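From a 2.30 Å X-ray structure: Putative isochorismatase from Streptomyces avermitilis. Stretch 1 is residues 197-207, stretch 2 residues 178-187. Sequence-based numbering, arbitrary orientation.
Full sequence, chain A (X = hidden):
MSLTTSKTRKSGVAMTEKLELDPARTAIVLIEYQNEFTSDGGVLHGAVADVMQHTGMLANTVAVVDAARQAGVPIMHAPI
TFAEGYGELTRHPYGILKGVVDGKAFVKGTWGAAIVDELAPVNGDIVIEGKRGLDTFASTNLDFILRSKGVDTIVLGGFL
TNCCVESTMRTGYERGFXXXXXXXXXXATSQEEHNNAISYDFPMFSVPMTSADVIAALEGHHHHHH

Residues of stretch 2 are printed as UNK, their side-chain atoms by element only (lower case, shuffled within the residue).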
# COMPACT_ATOMS: atom_id res chain seq x y z
N ALA A 197 12.69 20.32 10.35
CA ALA A 197 11.58 19.40 10.17
C ALA A 197 10.29 19.91 10.85
O ALA A 197 9.24 19.95 10.21
CB ALA A 197 11.95 18.00 10.68
N ILE A 198 10.38 20.34 12.10
CA ILE A 198 9.18 20.79 12.81
C ILE A 198 8.55 22.05 12.17
O ILE A 198 7.32 22.09 11.98
CB ILE A 198 9.45 21.03 14.30
CG1 ILE A 198 9.60 19.69 15.03
CG2 ILE A 198 8.30 21.82 14.97
CD1 ILE A 198 10.38 19.77 16.36
N SER A 199 9.38 23.05 11.83
CA SER A 199 8.91 24.36 11.32
C SER A 199 8.46 24.34 9.86
O SER A 199 7.52 25.04 9.49
CB SER A 199 10.00 25.46 11.44
OG SER A 199 10.67 25.42 12.68
N TYR A 200 9.17 23.58 9.03
CA TYR A 200 8.94 23.57 7.60
C TYR A 200 8.03 22.41 7.15
O TYR A 200 7.02 22.65 6.49
CB TYR A 200 10.28 23.45 6.87
CG TYR A 200 11.30 24.58 7.10
CD1 TYR A 200 10.94 25.78 7.74
CD2 TYR A 200 12.61 24.46 6.60
CE1 TYR A 200 11.85 26.80 7.92
CE2 TYR A 200 13.53 25.49 6.76
CZ TYR A 200 13.15 26.66 7.43
OH TYR A 200 14.05 27.71 7.61
N ASP A 201 8.40 21.17 7.50
CA ASP A 201 7.74 19.94 7.02
C ASP A 201 6.45 19.58 7.79
O ASP A 201 5.41 19.31 7.19
CB ASP A 201 8.71 18.75 7.12
CG ASP A 201 9.92 18.86 6.18
OD1 ASP A 201 9.85 19.58 5.18
OD2 ASP A 201 10.94 18.19 6.44
N PHE A 202 6.52 19.58 9.12
CA PHE A 202 5.40 19.15 9.91
C PHE A 202 4.06 19.83 9.59
O PHE A 202 3.06 19.13 9.63
CB PHE A 202 5.67 19.28 11.40
CG PHE A 202 6.48 18.14 11.99
CD1 PHE A 202 6.34 17.82 13.34
CD2 PHE A 202 7.39 17.44 11.25
CE1 PHE A 202 7.09 16.80 13.90
CE2 PHE A 202 8.14 16.42 11.82
CZ PHE A 202 7.98 16.10 13.13
N PRO A 203 4.02 21.14 9.29
CA PRO A 203 2.72 21.79 9.00
C PRO A 203 2.07 21.47 7.64
O PRO A 203 0.87 21.72 7.45
CB PRO A 203 3.03 23.30 9.08
CG PRO A 203 4.30 23.40 9.91
CD PRO A 203 5.07 22.15 9.57
N MET A 204 2.86 20.93 6.72
CA MET A 204 2.36 20.47 5.43
C MET A 204 1.61 19.14 5.57
O MET A 204 0.80 18.80 4.72
CB MET A 204 3.52 20.25 4.45
CG MET A 204 4.32 21.48 3.92
SD MET A 204 5.68 20.89 2.82
CE MET A 204 5.91 22.38 1.85
N PHE A 205 1.92 18.34 6.59
CA PHE A 205 1.41 16.98 6.68
C PHE A 205 0.69 16.72 7.98
O PHE A 205 0.21 15.61 8.18
CB PHE A 205 2.54 15.97 6.51
CG PHE A 205 3.20 16.02 5.16
CD1 PHE A 205 2.57 15.47 4.06
CD2 PHE A 205 4.41 16.67 4.98
CE1 PHE A 205 3.16 15.53 2.77
CE2 PHE A 205 5.02 16.70 3.70
CZ PHE A 205 4.38 16.13 2.60
N SER A 206 0.61 17.72 8.85
CA SER A 206 0.10 17.51 10.19
C SER A 206 -0.43 18.77 10.87
O SER A 206 -0.40 19.88 10.31
CB SER A 206 1.13 16.77 11.09
OG SER A 206 2.12 17.63 11.64
N VAL A 207 -0.97 18.56 12.06
CA VAL A 207 -1.32 19.66 12.95
C VAL A 207 -0.35 19.55 14.12
O VAL A 207 -0.55 18.72 15.00
CB VAL A 207 -2.77 19.55 13.44
CG1 VAL A 207 -3.15 20.79 14.29
CG2 VAL A 207 -3.72 19.42 12.26
N UNK A 178 -6.14 12.28 10.24
CA UNK A 178 -5.78 13.52 10.84
C UNK A 178 -4.55 13.23 11.70
O UNK A 178 -4.67 12.65 12.80
c UNK A 178 -6.91 14.04 11.72
n UNK A 178 -9.41 14.83 16.14
n UNK A 178 -9.08 16.94 15.31
n UNK A 178 -8.20 15.14 14.21
c UNK A 178 -8.90 15.63 15.22
c UNK A 178 -6.47 15.28 12.48
c UNK A 178 -7.58 15.97 13.18
N UNK A 179 -3.37 13.56 11.19
CA UNK A 179 -2.12 13.40 11.95
C UNK A 179 -1.84 14.59 12.88
O UNK A 179 -1.88 15.73 12.46
c UNK A 179 0.29 12.83 11.76
c UNK A 179 -1.30 12.22 9.88
c UNK A 179 -0.93 13.24 11.00
N UNK A 180 -1.55 14.32 14.13
CA UNK A 180 -1.10 15.34 15.07
C UNK A 180 0.32 14.94 15.45
O UNK A 180 0.55 13.79 15.84
c UNK A 180 -1.97 15.35 16.32
c UNK A 180 -1.35 16.19 17.43
c UNK A 180 -4.35 15.56 17.10
c UNK A 180 -3.36 15.90 16.01
N UNK A 181 1.28 15.85 15.26
CA UNK A 181 2.66 15.62 15.70
C UNK A 181 2.91 16.36 16.99
O UNK A 181 2.55 17.52 17.10
c UNK A 181 3.70 15.14 13.44
o UNK A 181 3.43 17.42 14.24
c UNK A 181 3.71 16.08 14.66
N UNK A 182 3.51 15.66 17.94
CA UNK A 182 3.84 16.17 19.23
C UNK A 182 5.22 16.81 19.13
O UNK A 182 6.27 16.10 19.21
c UNK A 182 1.77 15.41 21.65
c UNK A 182 3.85 15.06 20.27
c UNK A 182 2.69 13.13 21.39
c UNK A 182 2.50 14.46 20.71
N UNK A 183 5.23 18.13 18.96
CA UNK A 183 6.46 18.89 18.68
C UNK A 183 7.50 18.76 19.78
O UNK A 183 8.69 18.75 19.48
o UNK A 183 5.50 20.96 19.59
c UNK A 183 6.17 20.40 18.44
c UNK A 183 5.28 20.57 17.18
N UNK A 184 7.06 18.62 21.04
CA UNK A 184 7.99 18.40 22.16
C UNK A 184 8.03 16.94 22.66
O UNK A 184 8.41 16.71 23.81
c UNK A 184 7.74 19.38 23.35
o UNK A 184 5.55 18.50 23.36
c UNK A 184 6.33 19.28 23.92
o UNK A 184 5.97 19.99 24.90
N UNK A 185 7.66 15.96 21.83
CA UNK A 185 7.84 14.52 22.16
C UNK A 185 8.55 13.79 21.05
O UNK A 185 8.32 12.61 20.81
s UNK A 185 5.62 14.48 23.81
c UNK A 185 6.52 13.84 22.44
N UNK A 186 9.40 14.49 20.33
CA UNK A 186 10.18 13.86 19.30
C UNK A 186 11.63 14.32 19.41
O UNK A 186 11.88 15.35 20.03
c UNK A 186 9.69 15.65 17.62
c UNK A 186 8.20 13.62 17.74
c UNK A 186 9.63 14.19 17.89
N UNK A 187 12.56 13.57 18.82
CA UNK A 187 13.97 13.91 18.84
C UNK A 187 14.68 13.41 17.59
O UNK A 187 14.21 12.50 16.91
c UNK A 187 14.67 13.38 20.13

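Position 178 carries three carbons in a row, a nitrogen, then a carbon bearing two more nitrogens, and makes no close contact with stretch 1: a guanidinium, hence Arg178. Its nitrogens are hydrogen-bonded elsewhere in the structure. At 179 one carbon carries two others, and that first carbon, CB, lies 3.9 Å from Phe205 O and 4.1 Å from Ser206 CB. This is the fork of a valine, and Val179 suits a buried strand. Its backbone does more, since Val207 N donates to Val179 O at 3.0 Å with a nearly straight angle of 162°.

Position 180 has four carbons, forked at the first, with one arm two carbons long; its CA approaches Val207 O at 3.4 Å in a CA-H...O contact. This is Ile180, a beta-branched residue at home in an extended strand.

At 181 a single carbon carries one oxygen and one carbon; the oxygen lies 2.9 Å from Ser206 OG and 3.1 Å from Phe202 CD1. This is Thr181. Its OG1 donates to Ser206 OG, which in turn donates to Phe202 O at 2.7 Å. The methyl also meets the ring: CG2 sits 4.2 Å from the centroid of the Phe202 ring, in an off-centre CH-pi contact. A buried site offering both a polar partner and an aromatic ring suits this two-natured side chain.

Position 182 has four carbons forked at the second, so it is Leu182; its CB points away from stretch 1, and an apolar side chain suits its buried place. At 183 a carbon again bears one oxygen and one carbon, the latter 3.9 Å from Ile198 CG2. This is Thr183, whose methyl can pack while its hydroxyl bonds to a residue just beyond one of the stretches.

Two carbons, the second holding two oxygens, make 184 Asp184, whose CA-to-CB bond points away from stretch 1; a carboxylate suits this partly exposed turn, both oxygens being hydrogen-bonded elsewhere in the structure. One carbon and a sulfur, beyond reach of stretch 1, make 185 Cys185, small enough for a buried corner; its N bonds to Leu182 O at 3.0 Å, closing a type I turn. At 186 three carbons fork at the first, and one arm lies 4.4 Å from Ile198 CD1: Val186, beta-branched and apolar, fits a buried strand. The lone carbon at 187, pointing away, is Ala187, compact in a buried site.

The contact thus combines three elements. Val207 pairs with the strand through the bond to Val179 O and a weak one from Thr181 N to Val207 O, 3.4 Å. The hydroxyl relay from Thr181 through Ser206 reaches the helical backbone. Finally, the Phe202 ring packs against Thr181, and Ile198 lies against Thr183 and Val186.

Stretch 2, residues 178-187: RVITLTDCVA
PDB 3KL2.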